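Local coordinates for protein isomaltose glucohydrolase (Kribbella flavida, PDB 5Z3E) that hydrolyses the alpha-1,6-glucosidic linkage from the non-reducing end of isomaltose, releasing beta-D-glucose and D-glucose, at residues 195-200 / 317-322; 308-313 / 354-359. The protein carries 1 engineered substitution. All coordinates share one frame; numbering follows the deposited sequence.

Interaction 1. Residues 195-200 / 317-322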
loop_
_atom_site.group_PDB
_atom_site.type_symbol
_atom_site.label_atom_id
_atom_site.label_comp_id
_atom_site.label_asym_id
_atom_site.label_seq_id
_atom_site.Cartn_x
_atom_site.Cartn_y
_atom_site.Cartn_z
ATOM N N ASP A 195 5.135 10.578 -4.048
ATOM C CA ASP A 195 3.917 9.835 -3.784
ATOM C C ASP A 195 4.114 8.341 -4.044
ATOM O O ASP A 195 5.206 7.903 -4.426
ATOM C CB ASP A 195 2.748 10.440 -4.543
ATOM C CG ASP A 195 2.844 10.372 -6.052
ATOM O OD1 ASP A 195 3.638 9.587 -6.573
ATOM O OD2 ASP A 195 2.044 11.121 -6.675
ATOM N N TRP A 196 3.058 7.550 -3.846
ATOM C CA TRP A 196 3.160 6.114 -4.080
ATOM C C TRP A 196 3.648 5.826 -5.482
ATOM O O TRP A 196 4.235 4.780 -5.726
ATOM C CB TRP A 196 1.831 5.387 -3.945
ATOM C CG TRP A 196 1.169 5.305 -2.597
ATOM C CD1 TRP A 196 1.478 5.949 -1.396
ATOM C CD2 TRP A 196 -0.012 4.547 -2.339
ATOM N NE1 TRP A 196 0.549 5.589 -0.442
ATOM C CE2 TRP A 196 -0.389 4.761 -0.986
ATOM C CE3 TRP A 196 -0.783 3.695 -3.116
ATOM C CZ2 TRP A 196 -1.506 4.144 -0.416
ATOM C CZ3 TRP A 196 -1.881 3.066 -2.534
ATOM C CH2 TRP A 196 -2.237 3.311 -1.216
ATOM N N TRP A 197 3.358 6.726 -6.419
ATOM C CA TRP A 197 3.630 6.586 -7.829
ATOM C C TRP A 197 4.968 7.180 -8.246
ATOM O O TRP A 197 5.279 7.255 -9.430
ATOM C CB TRP A 197 2.491 7.205 -8.637
ATOM C CG TRP A 197 1.125 6.906 -8.104
ATOM C CD1 TRP A 197 0.150 7.842 -7.860
ATOM C CD2 TRP A 197 0.547 5.639 -7.753
ATOM N NE1 TRP A 197 -0.978 7.235 -7.399
ATOM C CE2 TRP A 197 -0.764 5.886 -7.326
ATOM C CE3 TRP A 197 1.018 4.313 -7.741
ATOM C CZ2 TRP A 197 -1.620 4.861 -6.941
ATOM C CZ3 TRP A 197 0.154 3.305 -7.350
ATOM C CH2 TRP A 197 -1.143 3.586 -6.959
ATOM N N GLU A 198 5.788 7.587 -7.287
ATOM C CA GLU A 198 7.114 8.172 -7.566
ATOM C C GLU A 198 7.069 9.486 -8.264
ATOM O O GLU A 198 7.928 9.793 -9.098
ATOM C CB GLU A 198 8.052 7.217 -8.275
ATOM C CG GLU A 198 8.260 6.059 -7.507
ATOM C CD GLU A 198 9.274 5.115 -8.088
ATOM O OE1 GLU A 198 9.903 5.420 -9.140
ATOM O OE2 GLU A 198 9.475 4.071 -7.431
ATOM N N GLU A 199 6.121 10.307 -7.882
ATOM C CA GLU A 199 5.950 11.631 -8.464
ATOM C C GLU A 199 5.926 12.718 -7.380
ATOM O O GLU A 199 5.528 12.476 -6.235
ATOM C CB GLU A 199 4.663 11.723 -9.276
ATOM C CG GLU A 199 4.578 10.710 -10.431
ATOM C CD GLU A 199 5.231 11.183 -11.718
ATOM O OE1 GLU A 199 5.531 10.343 -12.592
ATOM O OE2 GLU A 199 5.418 12.373 -11.872
ATOM N N HIS A 200 6.331 13.934 -7.768
ATOM C CA HIS A 200 6.073 15.148 -6.992
ATOM C C HIS A 200 6.707 15.148 -5.597
ATOM O O HIS A 200 6.010 15.283 -4.586
ATOM C CB HIS A 200 4.583 15.462 -6.919
ATOM C CG HIS A 200 3.929 15.566 -8.244
ATOM N ND1 HIS A 200 4.094 16.601 -9.071
ATOM C CD2 HIS A 200 3.113 14.690 -8.905
ATOM C CE1 HIS A 200 3.432 16.415 -10.238
ATOM N NE2 HIS A 200 2.815 15.244 -10.098
ATOM N N ILE A 317 -5.589 -2.832 -11.144
ATOM C CA ILE A 317 -6.258 -3.862 -10.377
ATOM C C ILE A 317 -6.256 -3.508 -8.887
ATOM O O ILE A 317 -7.275 -3.632 -8.201
ATOM C CB ILE A 317 -5.649 -5.249 -10.634
ATOM C CG1 ILE A 317 -6.133 -5.851 -11.974
ATOM C CG2 ILE A 317 -5.975 -6.211 -9.514
ATOM C CD1 ILE A 317 -5.768 -5.095 -13.213
ATOM N N LEU A 318 -5.095 -3.082 -8.364
ATOM C CA LEU A 318 -4.985 -2.850 -6.929
ATOM C C LEU A 318 -5.888 -1.707 -6.487
ATOM O O LEU A 318 -6.347 -1.695 -5.351
ATOM C CB LEU A 318 -3.510 -2.650 -6.538
ATOM C CG LEU A 318 -2.831 -1.372 -6.994
ATOM C CD1 LEU A 318 -3.024 -0.259 -5.973
ATOM C CD2 LEU A 318 -1.361 -1.593 -7.243
ATOM N N LEU A 319 -6.118 -0.729 -7.366
ATOM C CA LEU A 319 -6.961 0.403 -7.040
ATOM C C LEU A 319 -8.445 0.038 -7.129
ATOM O O LEU A 319 -9.234 0.516 -6.311
ATOM C CB LEU A 319 -6.642 1.615 -7.885
ATOM C CG LEU A 319 -5.262 2.235 -7.656
ATOM C CD1 LEU A 319 -5.071 3.417 -8.568
ATOM C CD2 LEU A 319 -5.076 2.639 -6.185
ATOM N N SER A 320 -8.825 -0.797 -8.095
ATOM C CA SER A 320 -10.186 -1.335 -8.091
ATOM C C SER A 320 -10.448 -2.164 -6.843
ATOM O O SER A 320 -11.525 -2.096 -6.262
ATOM C CB SER A 320 -10.410 -2.146 -9.353
ATOM O OG SER A 320 -10.402 -1.306 -10.478
ATOM N N ALA A 321 -9.445 -2.921 -6.405
ATOM C CA ALA A 321 -9.596 -3.716 -5.202
ATOM C C ALA A 321 -9.721 -2.820 -3.983
ATOM O O ALA A 321 -10.523 -3.079 -3.089
ATOM C CB ALA A 321 -8.409 -4.645 -5.035
ATOM N N LEU A 322 -8.893 -1.778 -3.909
ATOM C CA LEU A 322 -8.947 -0.836 -2.800
ATOM C C LEU A 322 -10.309 -0.152 -2.704
ATOM O O LEU A 322 -10.876 -0.002 -1.614
ATOM C CB LEU A 322 -7.827 0.191 -2.990
ATOM C CG LEU A 322 -7.730 1.265 -1.945
ATOM C CD1 LEU A 322 -7.432 0.701 -0.569
ATOM C CD2 LEU A 322 -6.662 2.260 -2.376
#

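Interaction 2. Residues 308-313 / 354-359. Engineered in segment 354-359: Ala355 (natural residue Glu).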
loop_
_atom_site.group_PDB
_atom_site.type_symbol
_atom_site.label_atom_id
_atom_site.label_comp_id
_atom_site.label_asym_id
_atom_site.label_seq_id
_atom_site.Cartn_x
_atom_site.Cartn_y
_atom_site.Cartn_z
ATOM N N ASP A 308 -1.925 10.745 -15.524
ATOM C CA ASP A 308 -1.083 9.585 -15.577
ATOM C C ASP A 308 -0.845 9.181 -17.041
ATOM O O ASP A 308 -1.810 8.878 -17.754
ATOM C CB ASP A 308 -1.773 8.522 -14.778
ATOM C CG ASP A 308 -0.916 7.306 -14.564
ATOM O OD1 ASP A 308 0.324 7.381 -14.791
ATOM O OD2 ASP A 308 -1.464 6.281 -14.119
ATOM N N VAL A 309 0.432 9.157 -17.412
ATOM C CA VAL A 309 0.828 8.736 -18.745
ATOM C C VAL A 309 1.572 7.406 -18.734
ATOM O O VAL A 309 1.981 6.890 -19.776
ATOM C CB VAL A 309 1.704 9.809 -19.442
ATOM C CG1 VAL A 309 0.900 11.080 -19.669
ATOM C CG2 VAL A 309 2.928 10.101 -18.630
ATOM N N PHE A 310 1.742 6.842 -17.520
ATOM C CA PHE A 310 2.497 5.636 -17.377
ATOM C C PHE A 310 1.730 4.505 -18.056
ATOM O O PHE A 310 0.601 4.193 -17.651
ATOM C CB PHE A 310 2.753 5.398 -15.891
ATOM C CG PHE A 310 3.530 4.158 -15.558
ATOM C CD1 PHE A 310 4.846 3.983 -15.996
ATOM C CD2 PHE A 310 2.958 3.190 -14.734
ATOM C CE1 PHE A 310 5.567 2.864 -15.596
ATOM C CE2 PHE A 310 3.686 2.053 -14.354
ATOM C CZ PHE A 310 4.996 1.898 -14.775
ATOM N N TYR A 311 2.324 3.946 -19.126
ATOM C CA TYR A 311 1.620 3.019 -19.957
ATOM C C TYR A 311 0.284 3.568 -20.471
ATOM O O TYR A 311 -0.664 2.817 -20.741
ATOM C CB TYR A 311 1.435 1.629 -19.336
ATOM C CG TYR A 311 2.718 0.846 -19.233
ATOM C CD1 TYR A 311 3.607 1.012 -18.190
ATOM C CD2 TYR A 311 3.070 -0.043 -20.268
ATOM C CE1 TYR A 311 4.787 0.295 -18.127
ATOM C CE2 TYR A 311 4.260 -0.764 -20.214
ATOM C CZ TYR A 311 5.124 -0.596 -19.146
ATOM O OH TYR A 311 6.282 -1.335 -19.089
ATOM N N GLY A 312 0.262 4.883 -20.683
ATOM C CA GLY A 312 -0.962 5.539 -21.144
ATOM C C GLY A 312 -2.005 5.827 -20.108
ATOM O O GLY A 312 -3.079 6.344 -20.424
ATOM N N GLY A 313 -1.713 5.509 -18.826
ATOM C CA GLY A 313 -2.686 5.756 -17.795
ATOM C C GLY A 313 -3.839 4.771 -17.819
ATOM O O GLY A 313 -5.007 5.151 -18.049
ATOM N N PRO A 354 -2.350 -8.608 -13.863
ATOM C CA PRO A 354 -1.395 -7.558 -14.204
ATOM C C PRO A 354 -1.468 -6.406 -13.205
ATOM O O PRO A 354 -2.431 -6.283 -12.431
ATOM C CB PRO A 354 -1.855 -7.075 -15.567
ATOM C CG PRO A 354 -3.273 -7.324 -15.529
ATOM C CD PRO A 354 -3.526 -8.580 -14.740
ATOM N N ALA A 355 -0.477 -5.518 -13.285
ATOM C CA ALA A 355 -0.574 -4.262 -12.546
ATOM C C ALA A 355 -1.775 -3.432 -13.018
ATOM O O ALA A 355 -2.513 -2.853 -12.233
ATOM C CB ALA A 355 0.694 -3.462 -12.692
ATOM N N GLN A 356 -1.941 -3.356 -14.345
ATOM C CA GLN A 356 -2.956 -2.521 -14.955
ATOM C C GLN A 356 -3.332 -3.099 -16.299
ATOM O O GLN A 356 -2.578 -3.917 -16.840
ATOM C CB GLN A 356 -2.476 -1.095 -15.124
ATOM C CG GLN A 356 -1.264 -0.944 -16.052
ATOM C CD GLN A 356 -0.939 0.499 -16.336
ATOM O OE1 GLN A 356 -1.762 1.245 -16.898
ATOM N NE2 GLN A 356 0.246 0.938 -15.924
ATOM N N VAL A 357 -4.463 -2.653 -16.809
ATOM C CA VAL A 357 -4.942 -3.031 -18.154
ATOM C C VAL A 357 -5.300 -1.787 -18.915
ATOM O O VAL A 357 -5.658 -0.766 -18.345
ATOM C CB VAL A 357 -6.133 -3.985 -18.071
ATOM C CG1 VAL A 357 -5.702 -5.331 -17.488
ATOM C CG2 VAL A 357 -7.312 -3.407 -17.352
ATOM N N PRO A 358 -5.275 -1.877 -20.255
ATOM C CA PRO A 358 -5.481 -0.689 -21.098
ATOM C C PRO A 358 -6.871 -0.565 -21.690
ATOM O O PRO A 358 -7.012 0.074 -22.734
ATOM C CB PRO A 358 -4.451 -0.915 -22.172
ATOM C CG PRO A 358 -4.481 -2.396 -22.422
ATOM C CD PRO A 358 -4.628 -2.975 -21.003
ATOM N N HIS A 359 -7.907 -1.187 -21.098
ATOM C CA HIS A 359 -9.252 -1.109 -21.690
ATOM C C HIS A 359 -9.696 0.333 -21.836
ATOM O O HIS A 359 -10.324 0.690 -22.829
ATOM C CB HIS A 359 -10.311 -1.878 -20.901
ATOM C CG HIS A 359 -9.985 -3.294 -20.605
ATOM N ND1 HIS A 359 -9.519 -4.136 -21.554
ATOM C CD2 HIS A 359 -10.029 -4.027 -19.463
ATOM C CE1 HIS A 359 -9.292 -5.333 -21.009
ATOM N NE2 HIS A 359 -9.609 -5.263 -19.735
HETATM O O HOH W 1 -0.803 3.937 -15.281
HETATM O O HOH W 2 -2.046 0.599 -19.622
#

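Interaction 1. Residues 195-200 / 317-322
Asp195 OD1 draws together the turn from which Trp197 reaches Leu318 and Leu319. It accepts from Glu199 N at 2.9 Å, the N-H coming from 52° above the carboxylate plane, and takes a weaker, more bent bond from Trp197 N. Asp195 to Glu198 is a type I beta turn in the loop after helix 175-188. It holds two residues assigned to the active site: Glu198 as proton donor and, by prediction, Asp195 as proton acceptor. Between them, Trp197 turns its CG anti to its carbonyl carbon (chi1 -42°), sending the six-membered ring toward helix 317-329. Both methyls of Leu319 meet the outer end of that ring: CD1, approaching obliquely, lies 4.1 Å from Trp197 CZ2, and CD2 equally far from Trp197 CH2. Leu318 CD1 comes to the ring edge, near its plane, 4.4 Å from CH2. Trp196 CB rests over one indole face, 4.0 Å above the plane, displaced toward the rim. The polar end of the indole is satisfied by NE1 bonding to Asp265 OD2, while Leu318 packs on Trp383 and Met387 of helix 382-394. Polar bonds thus shape the turn that carries the assigned acid and base, and its union with the buried helix is entirely apolar.

Interaction 2. Residues 308-313 / 354-359
Gln356 lays its amide beside Phe310 and Tyr311, yet its polar links to 308-313 run through two waters. The loop it faces carries an Asx turn at Asp308, and Gln356 itself belongs to the two-stranded antiparallel sheet formed by 315-316 and 356-357. With CG between the backbone N and the carbonyl carbon (chi1 62°) and the chain extended beyond, the amide is carried well out from the strand. One water donates to Gln356 OE1 and Tyr311 O, at 2.8 Å in each case. The other lies 2.8 Å from Phe310 O and 2.7 Å from Asp308 OD2, and receives a weak bond from Gln356 NE2 at 3.2 Å. The same NE2 sits 3.7 Å from Tyr311 CB and equally far from Phe310 CD2, its amide plane turned 65° from the tyrosine ring and 45° from the phenylalanine ring. Those two rings brace one another, Tyr311 CD1 standing 3.6 Å above the plane of the Phe310 ring, over its centre. Farther out, Tyr311 OH bonds to Gly375 O, and Trp370 meets both rings. A leucine in place of Gln356 would probably leave both waters short of a partner and set a methyl near the carbonyl oxygen of Phe310 with nothing to offer it. Next to Gln356, the engineered Ala355 replaces the glutamate assigned as the proton acceptor, so this water-bridged contact adjoins the active site. Asp308 has its own work: OD2 forms a salt bridge with Arg304 NE, while OD1 receives Phe310 N from above the carboxylate plane, closing the Asx turn.

Both contacts are buried, but interaction 1 lies nearer the centre of the chain, about 8 Å from it against about 18 Å for interaction 2. Their own centres are about 11 Å apart, and they meet where the short sheet runs into helix 317-329: Ile317 N probably bonds to Ala355 O at 3.3 Å, and Ile317 CD1 packs near Pro354 O and Val357 CG1. Interaction 1 sets the turn with the assigned acid and base on that helix; interaction 2 sets loop 308-313 beside the strand after the second-base position, within family 15's (alpha/alpha)6 barrel. The inner contact relies on methyls and an indole; the outer one relies on an amide and ordered water.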